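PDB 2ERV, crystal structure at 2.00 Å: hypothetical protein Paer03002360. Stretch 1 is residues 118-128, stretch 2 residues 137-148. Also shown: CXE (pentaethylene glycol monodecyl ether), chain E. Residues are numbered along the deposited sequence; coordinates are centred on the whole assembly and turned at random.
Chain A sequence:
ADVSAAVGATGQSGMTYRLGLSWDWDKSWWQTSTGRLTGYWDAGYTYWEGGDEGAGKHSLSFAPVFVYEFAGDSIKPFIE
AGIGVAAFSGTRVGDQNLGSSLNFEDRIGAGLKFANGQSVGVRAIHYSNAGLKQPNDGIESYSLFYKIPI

Stretch 1, residues 118-128: QSVGVRAIHYS
Stretch 2 137-148: DGIESYSLFYKI

Two neighbouring antiparallel strands, one starting at S119, the other at I139 and running on past I148, pair with their axes 4.6 Å apart at closest approach and their N-to-C directions at 155°; 1100 Å² is buried between the stretches. Both backbones are extended, with phi mostly between -105° and -150° and psi between 113° and 160°; G121 is nearly flat at -176°/-176°. Odd-numbered residues 119-127 and 139-147 share one face of the sheet, even-numbered 120-126 and 140-146 the other. Each odd-numbered pair forms two backbone N-H...O hydrogen bonds; the even-numbered pairs between them form none.

G138, phi/psi 65/164, a positive phi that favours glycine, sets CA 3.0 Å from Y127 O; a CB here would clash with H126 CE1. I139 (tt) begins the ladder: Y127 N to I139 O is 2.8 Å and I139 N to Y127 O 3.0 Å, while Y127 (m) brings CB 4.1 Å from I139 CG2. E140 (chi1 m, chi2 p) curls its end back toward H126 (t), whose ND1 donates to E140 OE2 at 2.7 Å, near the ring plane; H126 NE2 hydrogen-bonds S128 OG at 2.7 Å, so both ring nitrogens are engaged. S141 (t) pairs with I125 (mt), I125 N to S141 O and S141 N to I125 O both 2.9 Å, CA atoms 5.2 Å apart. Y142 (m) faces A124, with A124 CB 3.8 Å from Y142 CD1.

S143 (p) repeats the wide pairing: R123 N to S143 O and S143 N to R123 O are both 2.9 Å. Water 1 joins their side chains, 2.9 Å from R123 NH2 and 2.7 Å from S143 OG. L144 (t, CD1 and CD2 not modelled) lies opposite V122 (m); the detergent CXE runs nearby, its C19 3.8 Å from V122 CB. F145 (p, chi2 -90°) has the largest buried area. The R123 guanidinium (chi1 -146° and chi2 137°, both between wells, chi3 54°, p, chi4 179°) stacks flat on one ring face, centres 4.6 Å apart and planes at 13°; the opposite face covers the backbone at G121, where a CB would clash with F145 CE1. F145 N to G121 O is 2.9 Å and G121 N to F145 O 3.1 Å.

Y146 (t, chi2 88°) swings its end toward stretch 1: CD1 lies 3.7 Å from V120 CB (V120 is p), and OH donates a very short 2.5 Å bond to Q118 OE1 (Q118 mt, chi3 11°). K147 (ttmt) closes the ladder with S119 (p), K147 N to S119 O 2.9 Å and S119 N to K147 O 3.0 Å. I148 (mt) points sideways.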

ATOM      1  N   GLN A 118     -13.098   4.486  10.936  1.00 28.58           N
ATOM      2  CA  GLN A 118     -12.145   3.401  10.779  1.00 28.27           C
ATOM      3  C   GLN A 118     -12.423   2.683   9.459  1.00 27.84           C
ATOM      4  O   GLN A 118     -13.513   2.809   8.857  1.00 27.04           O
ATOM      5  CB  GLN A 118     -12.239   2.407  11.956  1.00 28.53           C
ATOM      6  CG  GLN A 118     -12.115   3.108  13.301  1.00 30.65           C
ATOM      7  CD  GLN A 118     -12.311   2.177  14.473  1.00 34.39           C
ATOM      8  OE1 GLN A 118     -12.342   0.959  14.311  1.00 35.58           O
ATOM      9  NE2 GLN A 118     -12.472   2.757  15.659  1.00 38.37           N
ATOM     10  N   SER A 119     -11.441   1.934   8.997  1.00 26.14           N
ATOM     11  CA  SER A 119     -11.621   1.158   7.788  1.00 25.92           C
ATOM     12  C   SER A 119     -10.837  -0.149   7.874  1.00 25.64           C
ATOM     13  O   SER A 119      -9.875  -0.268   8.640  1.00 24.76           O
ATOM     14  CB  SER A 119     -11.304   1.975   6.498  1.00 26.28           C
ATOM     15  OG  SER A 119      -9.994   2.427   6.504  1.00 30.75           O
ATOM     16  N   VAL A 120     -11.272  -1.114   7.090  1.00 24.75           N
ATOM     17  CA  VAL A 120     -10.619  -2.400   6.956  1.00 25.35           C
ATOM     18  C   VAL A 120     -10.636  -2.782   5.472  1.00 24.88           C
ATOM     19  O   VAL A 120     -11.583  -2.459   4.737  1.00 24.65           O
ATOM     20  CB  VAL A 120     -11.368  -3.460   7.818  1.00 25.54           C
ATOM     21  CG1 VAL A 120     -12.816  -3.642   7.325  1.00 28.32           C
ATOM     22  CG2 VAL A 120     -10.642  -4.771   7.818  1.00 27.82           C
ATOM     23  N   GLY A 121      -9.625  -3.509   5.016  1.00 23.67           N
ATOM     24  CA  GLY A 121      -9.603  -3.809   3.594  1.00 23.99           C
ATOM     25  C   GLY A 121      -8.459  -4.702   3.248  1.00 24.22           C
ATOM     26  O   GLY A 121      -7.779  -5.200   4.150  1.00 22.81           O
ATOM     27  N   VAL A 122      -8.323  -4.962   1.954  1.00 23.68           N
ATOM     28  CA  VAL A 122      -7.208  -5.678   1.404  1.00 25.43           C
ATOM     29  C   VAL A 122      -6.456  -4.780   0.415  1.00 24.98           C
ATOM     30  O   VAL A 122      -7.014  -3.842  -0.185  1.00 24.46           O
ATOM     31  CB  VAL A 122      -7.651  -7.016   0.719  1.00 26.60           C
ATOM     32  CG1 VAL A 122      -8.100  -8.036   1.813  1.00 27.34           C
ATOM     33  CG2 VAL A 122      -8.767  -6.760  -0.299  1.00 26.92           C
ATOM     34  N   ARG A 123      -5.170  -5.062   0.277  1.00 25.21           N
ATOM     35  CA  ARG A 123      -4.319  -4.254  -0.601  1.00 25.88           C
ATOM     36  C   ARG A 123      -3.417  -5.219  -1.373  1.00 23.99           C
ATOM     37  O   ARG A 123      -2.965  -6.221  -0.817  1.00 23.33           O
ATOM     38  CB  ARG A 123      -3.445  -3.418   0.300  1.00 26.51           C
ATOM     39  CG  ARG A 123      -3.132  -2.084  -0.220  1.00 35.70           C
ATOM     40  CD  ARG A 123      -3.251  -1.044   0.862  1.00 41.55           C
ATOM     41  NE  ARG A 123      -2.441  -1.382   2.023  1.00 45.96           N
ATOM     42  CZ  ARG A 123      -2.356  -0.631   3.103  1.00 45.57           C
ATOM     43  NH1 ARG A 123      -3.027   0.485   3.120  1.00 46.94           N
ATOM     44  NH2 ARG A 123      -1.595  -0.994   4.152  1.00 46.70           N
ATOM     45  N   ALA A 124      -3.145  -4.927  -2.632  1.00 22.55           N
ATOM     46  CA  ALA A 124      -2.061  -5.627  -3.340  1.00 22.91           C
ATOM     47  C   ALA A 124      -1.099  -4.523  -3.803  1.00 22.71           C
ATOM     48  O   ALA A 124      -1.558  -3.559  -4.420  1.00 22.08           O
ATOM     49  CB  ALA A 124      -2.644  -6.379  -4.531  1.00 23.81           C
ATOM     50  N   ILE A 125       0.190  -4.630  -3.463  1.00 21.16           N
ATOM     51  CA  ILE A 125       1.159  -3.600  -3.807  1.00 22.27           C
ATOM     52  C   ILE A 125       2.327  -4.259  -4.494  1.00 22.72           C
ATOM     53  O   ILE A 125       2.772  -5.324  -4.070  1.00 22.89           O
ATOM     54  CB  ILE A 125       1.670  -2.827  -2.557  1.00 22.02           C
ATOM     55  CG1 ILE A 125       0.474  -2.326  -1.721  1.00 22.75           C
ATOM     56  CG2 ILE A 125       2.569  -1.685  -3.011  1.00 21.53           C
ATOM     57  CD1 ILE A 125       0.864  -1.707  -0.384  1.00 23.55           C
ATOM     58  N   HIS A 126       2.787  -3.637  -5.576  1.00 21.19           N
ATOM     59  CA  HIS A 126       3.974  -4.120  -6.293  1.00 22.31           C
ATOM     60  C   HIS A 126       5.074  -3.071  -6.377  1.00 22.43           C
ATOM     61  O   HIS A 126       4.805  -1.883  -6.590  1.00 22.20           O
ATOM     62  CB  HIS A 126       3.548  -4.566  -7.708  1.00 22.77           C
ATOM     63  CG  HIS A 126       4.685  -4.677  -8.682  1.00 21.73           C
ATOM     64  ND1 HIS A 126       5.531  -5.769  -8.720  1.00 22.82           N
ATOM     65  CD2 HIS A 126       5.091  -3.848  -9.678  1.00 25.60           C
ATOM     66  CE1 HIS A 126       6.421  -5.597  -9.692  1.00 23.58           C
ATOM     67  NE2 HIS A 126       6.187  -4.431 -10.271  1.00 23.24           N
ATOM     68  N   TYR A 127       6.315  -3.509  -6.229  1.00 22.11           N
ATOM     69  CA  TYR A 127       7.426  -2.581  -6.248  1.00 23.84           C
ATOM     70  C   TYR A 127       8.416  -3.032  -7.317  1.00 23.59           C
ATOM     71  O   TYR A 127       8.811  -4.198  -7.331  1.00 24.29           O
ATOM     72  CB  TYR A 127       8.162  -2.609  -4.889  1.00 22.84           C
ATOM     73  CG  TYR A 127       7.326  -2.151  -3.712  1.00 23.57           C
ATOM     74  CD1 TYR A 127       7.353  -0.813  -3.300  1.00 22.53           C
ATOM     75  CD2 TYR A 127       6.526  -3.059  -3.007  1.00 24.49           C
ATOM     76  CE1 TYR A 127       6.586  -0.380  -2.198  1.00 21.78           C
ATOM     77  CE2 TYR A 127       5.773  -2.639  -1.887  1.00 22.46           C
ATOM     78  CZ  TYR A 127       5.808  -1.298  -1.506  1.00 21.58           C
ATOM     79  OH  TYR A 127       5.068  -0.857  -0.415  1.00 25.13           O
ATOM     80  N   SER A 128       8.805  -2.131  -8.219  1.00 24.40           N
ATOM     81  CA  SER A 128       9.867  -2.458  -9.209  1.00 24.21           C
ATOM     82  C   SER A 128      10.404  -1.158  -9.780  1.00 24.57           C
ATOM     83  O   SER A 128       9.911  -0.126  -9.421  1.00 24.45           O
ATOM     84  CB  SER A 128       9.395  -3.426 -10.299  1.00 24.98           C
ATOM     85  OG  SER A 128       8.258  -2.894 -10.978  1.00 26.35           O
ATOM     86  N   ASP A 137      13.870  -7.620 -10.090  1.00 29.75           N
ATOM     87  CA  ASP A 137      13.016  -8.790  -9.898  1.00 29.44           C
ATOM     88  C   ASP A 137      11.578  -8.373  -9.514  1.00 28.57           C
ATOM     89  O   ASP A 137      10.635  -9.150  -9.669  1.00 27.96           O
ATOM     90  CB  ASP A 137      13.541  -9.711  -8.813  1.00 30.39           C
ATOM     91  CG  ASP A 137      14.752 -10.526  -9.230  1.00 33.79           C
ATOM     92  OD1 ASP A 137      15.174 -10.487 -10.413  1.00 35.06           O
ATOM     93  OD2 ASP A 137      15.313 -11.292  -8.412  1.00 36.05           O
ATOM     94  N   GLY A 138      11.443  -7.166  -8.990  1.00 28.49           N
ATOM     95  CA  GLY A 138      10.194  -6.678  -8.368  1.00 26.88           C
ATOM     96  C   GLY A 138       9.865  -7.484  -7.108  1.00 26.12           C
ATOM     97  O   GLY A 138      10.380  -8.582  -6.914  1.00 27.01           O
ATOM     98  N   ILE A 139       8.968  -6.970  -6.270  1.00 23.58           N
ATOM     99  CA  ILE A 139       8.428  -7.762  -5.169  1.00 21.88           C
ATOM    100  C   ILE A 139       7.013  -7.211  -4.868  1.00 22.40           C
ATOM    101  O   ILE A 139       6.681  -6.054  -5.199  1.00 22.37           O
ATOM    102  CB  ILE A 139       9.329  -7.631  -3.915  1.00 21.76           C
ATOM    103  CG1 ILE A 139       8.991  -8.705  -2.820  1.00 21.48           C
ATOM    104  CG2 ILE A 139       9.270  -6.224  -3.385  1.00 21.01           C
ATOM    105  CD1 ILE A 139      10.025  -8.799  -1.683  1.00 21.26           C
ATOM    106  N   GLU A 140       6.196  -8.035  -4.223  1.00 21.91           N
ATOM    107  CA  GLU A 140       4.794  -7.690  -4.024  1.00 21.90           C
ATOM    108  C   GLU A 140       4.442  -7.966  -2.586  1.00 22.52           C
ATOM    109  O   GLU A 140       5.100  -8.810  -1.950  1.00 22.08           O
ATOM    110  CB  GLU A 140       3.891  -8.558  -4.914  1.00 21.00           C
ATOM    111  CG  GLU A 140       4.004  -8.310  -6.437  1.00 23.19           C
ATOM    112  CD  GLU A 140       5.225  -8.978  -7.087  1.00 27.45           C
ATOM    113  OE1 GLU A 140       5.435 -10.192  -6.852  1.00 27.25           O
ATOM    114  OE2 GLU A 140       5.974  -8.280  -7.854  1.00 26.61           O
ATOM    115  N   SER A 141       3.396  -7.297  -2.109  1.00 22.24           N
ATOM    116  CA  SER A 141       2.840  -7.530  -0.774  1.00 23.40           C
ATOM    117  C   SER A 141       1.298  -7.586  -0.939  1.00 23.12           C
ATOM    118  O   SER A 141       0.674  -6.676  -1.503  1.00 22.55           O
ATOM    119  CB  SER A 141       3.257  -6.402   0.195  1.00 24.03           C
ATOM    120  OG  SER A 141       2.635  -6.561   1.488  1.00 27.07           O
ATOM    121  N   TYR A 142       0.706  -8.689  -0.509  1.00 23.02           N
ATOM    122  CA  TYR A 142      -0.762  -8.870  -0.523  1.00 23.00           C
ATOM    123  C   TYR A 142      -1.243  -8.896   0.922  1.00 23.31           C
ATOM    124  O   TYR A 142      -0.903  -9.824   1.666  1.00 21.07           O
ATOM    125  CB  TYR A 142      -1.118 -10.207  -1.211  1.00 23.32           C
ATOM    126  CG  TYR A 142      -0.529 -10.331  -2.617  1.00 25.48           C
ATOM    127  CD1 TYR A 142      -1.210  -9.810  -3.716  1.00 26.37           C
ATOM    128  CD2 TYR A 142       0.683 -10.983  -2.839  1.00 21.86           C
ATOM    129  CE1 TYR A 142      -0.683  -9.890  -5.017  1.00 25.62           C
ATOM    130  CE2 TYR A 142       1.206 -11.097  -4.137  1.00 24.82           C
ATOM    131  CZ  TYR A 142       0.502 -10.543  -5.215  1.00 25.21           C
ATOM    132  OH  TYR A 142       0.989 -10.598  -6.511  1.00 25.96           O
ATOM    133  N   SER A 143      -2.006  -7.869   1.337  1.00 22.77           N
ATOM    134  CA  SER A 143      -2.201  -7.645   2.774  1.00 22.61           C
ATOM    135  C   SER A 143      -3.637  -7.326   3.205  1.00 23.77           C
ATOM    136  O   SER A 143      -4.438  -6.947   2.399  1.00 24.56           O
ATOM    137  CB  SER A 143      -1.276  -6.534   3.262  1.00 22.15           C
ATOM    138  OG  SER A 143      -1.619  -5.288   2.662  1.00 24.58           O
ATOM    139  N   LEU A 144      -3.917  -7.531   4.487  1.00 23.29           N
ATOM    140  CA  LEU A 144      -5.143  -7.112   5.106  1.00 24.48           C
ATOM    141  C   LEU A 144      -4.724  -5.906   5.954  1.00 24.43           C
ATOM    142  O   LEU A 144      -3.657  -5.958   6.578  1.00 23.82           O
ATOM    143  CB  LEU A 144      -5.681  -8.256   5.975  1.00 23.01           C
ATOM    144  CG  LEU A 144      -7.090  -7.855   6.529  1.00 30.89           C
ATOM    145  N   PHE A 145      -5.512  -4.830   5.953  1.00 23.93           N
ATOM    146  CA  PHE A 145      -5.143  -3.603   6.686  1.00 24.92           C
ATOM    147  C   PHE A 145      -6.296  -3.124   7.537  1.00 26.25           C
ATOM    148  O   PHE A 145      -7.463  -3.483   7.286  1.00 25.98           O
ATOM    149  CB  PHE A 145      -4.631  -2.445   5.785  1.00 25.83           C
ATOM    150  CG  PHE A 145      -5.708  -1.786   4.981  1.00 27.80           C
ATOM    151  CD1 PHE A 145      -6.018  -2.254   3.715  1.00 26.48           C
ATOM    152  CD2 PHE A 145      -6.450  -0.723   5.521  1.00 27.66           C
ATOM    153  CE1 PHE A 145      -7.051  -1.648   2.974  1.00 33.42           C
ATOM    154  CE2 PHE A 145      -7.513  -0.122   4.799  1.00 31.61           C
ATOM    155  CZ  PHE A 145      -7.816  -0.586   3.541  1.00 30.79           C
ATOM    156  N   TYR A 146      -5.940  -2.394   8.598  1.00 26.88           N
ATOM    157  CA  TYR A 146      -6.894  -1.751   9.482  1.00 25.74           C
ATOM    158  C   TYR A 146      -6.369  -0.352   9.688  1.00 26.22           C
ATOM    159  O   TYR A 146      -5.178  -0.147   9.906  1.00 26.16           O
ATOM    160  CB  TYR A 146      -7.104  -2.487  10.839  1.00 27.72           C
ATOM    161  CG  TYR A 146      -8.508  -2.133  11.408  1.00 30.24           C
ATOM    162  CD1 TYR A 146      -9.636  -2.881  11.063  1.00 33.48           C
ATOM    163  CD2 TYR A 146      -8.705  -1.002  12.170  1.00 33.35           C
ATOM    164  CE1 TYR A 146     -10.915  -2.532  11.530  1.00 36.97           C
ATOM    165  CE2 TYR A 146      -9.965  -0.651  12.658  1.00 31.46           C
ATOM    166  CZ  TYR A 146     -11.067  -1.400  12.318  1.00 33.64           C
ATOM    167  OH  TYR A 146     -12.340  -1.032  12.801  1.00 35.77           O
ATOM    168  N   LYS A 147      -7.270   0.618   9.622  1.00 23.34           N
ATOM    169  CA  LYS A 147      -6.900   1.991   9.741  1.00 25.12           C
ATOM    170  C   LYS A 147      -7.854   2.690  10.743  1.00 25.65           C
ATOM    171  O   LYS A 147      -9.059   2.407  10.749  1.00 24.10           O
ATOM    172  CB  LYS A 147      -7.045   2.634   8.362  1.00 23.90           C
ATOM    173  CG  LYS A 147      -6.475   4.032   8.288  1.00 28.20           C
ATOM    174  CD  LYS A 147      -6.626   4.617   6.868  1.00 29.24           C
ATOM    175  CE  LYS A 147      -6.292   3.601   5.787  1.00 33.65           C
ATOM    176  NZ  LYS A 147      -6.052   4.370   4.514  1.00 35.65           N
ATOM    177  N   ILE A 148      -7.317   3.585  11.565  1.00 26.39           N
ATOM    178  CA  ILE A 148      -8.107   4.250  12.635  1.00 28.45           C
ATOM    179  C   ILE A 148      -7.774   5.735  12.576  1.00 29.23           C
ATOM    180  O   ILE A 148      -6.608   6.071  12.519  1.00 29.78           O
ATOM    181  CB  ILE A 148      -7.724   3.686  14.021  1.00 28.54           C
ATOM    182  CG1 ILE A 148      -7.969   2.179  14.103  1.00 30.56           C
ATOM    183  CG2 ILE A 148      -8.513   4.407  15.194  1.00 28.89           C
ATOM    184  CD1 ILE A 148      -7.121   1.488  15.172  1.00 38.04           C
TER
HETATM  185  C10 CXE E 600      -0.405 -15.192   6.222  1.00 62.60           C
HETATM  186  O11 CXE E 600      -0.427 -13.800   5.903  1.00 61.99           O
HETATM  187  C12 CXE E 600      -1.251 -13.559   4.767  1.00 60.35           C
HETATM  188  C13 CXE E 600      -2.407 -12.638   5.146  1.00 59.98           C
HETATM  189  O14 CXE E 600      -2.653 -11.789   4.027  1.00 57.22           O
HETATM  190  C15 CXE E 600      -4.000 -11.802   3.576  1.00 56.26           C
HETATM  191  C16 CXE E 600      -4.000 -11.663   2.069  1.00 53.55           C
HETATM  192  O17 CXE E 600      -5.008 -10.734   1.725  1.00 53.93           O
HETATM  193  C18 CXE E 600      -5.533 -10.959   0.421  1.00 54.67           C
HETATM  194  C19 CXE E 600      -5.321  -9.735  -0.457  1.00 54.82           C
HETATM  195  O20 CXE E 600      -4.906 -10.185  -1.747  1.00 57.87           O
HETATM  196  C21 CXE E 600      -5.783  -9.816  -2.819  1.00 57.00           C
HETATM  197  C22 CXE E 600      -5.889  -8.303  -2.859  1.00 54.47           C
HETATM  198  O23 CXE E 600      -6.521  -7.871  -4.061  1.00 55.68           O
HETATM  199  C24 CXE E 600      -6.845  -6.487  -3.973  1.00 51.37           C
HETATM  200  C25 CXE E 600      -8.274  -6.373  -4.451  1.00 53.11           C
HETATM  201  O26 CXE E 600      -8.437  -5.107  -5.051  1.00 55.90           O
HETATM  202  O   HOH W   1       0.006  -3.308   3.362  1.00 40.13           O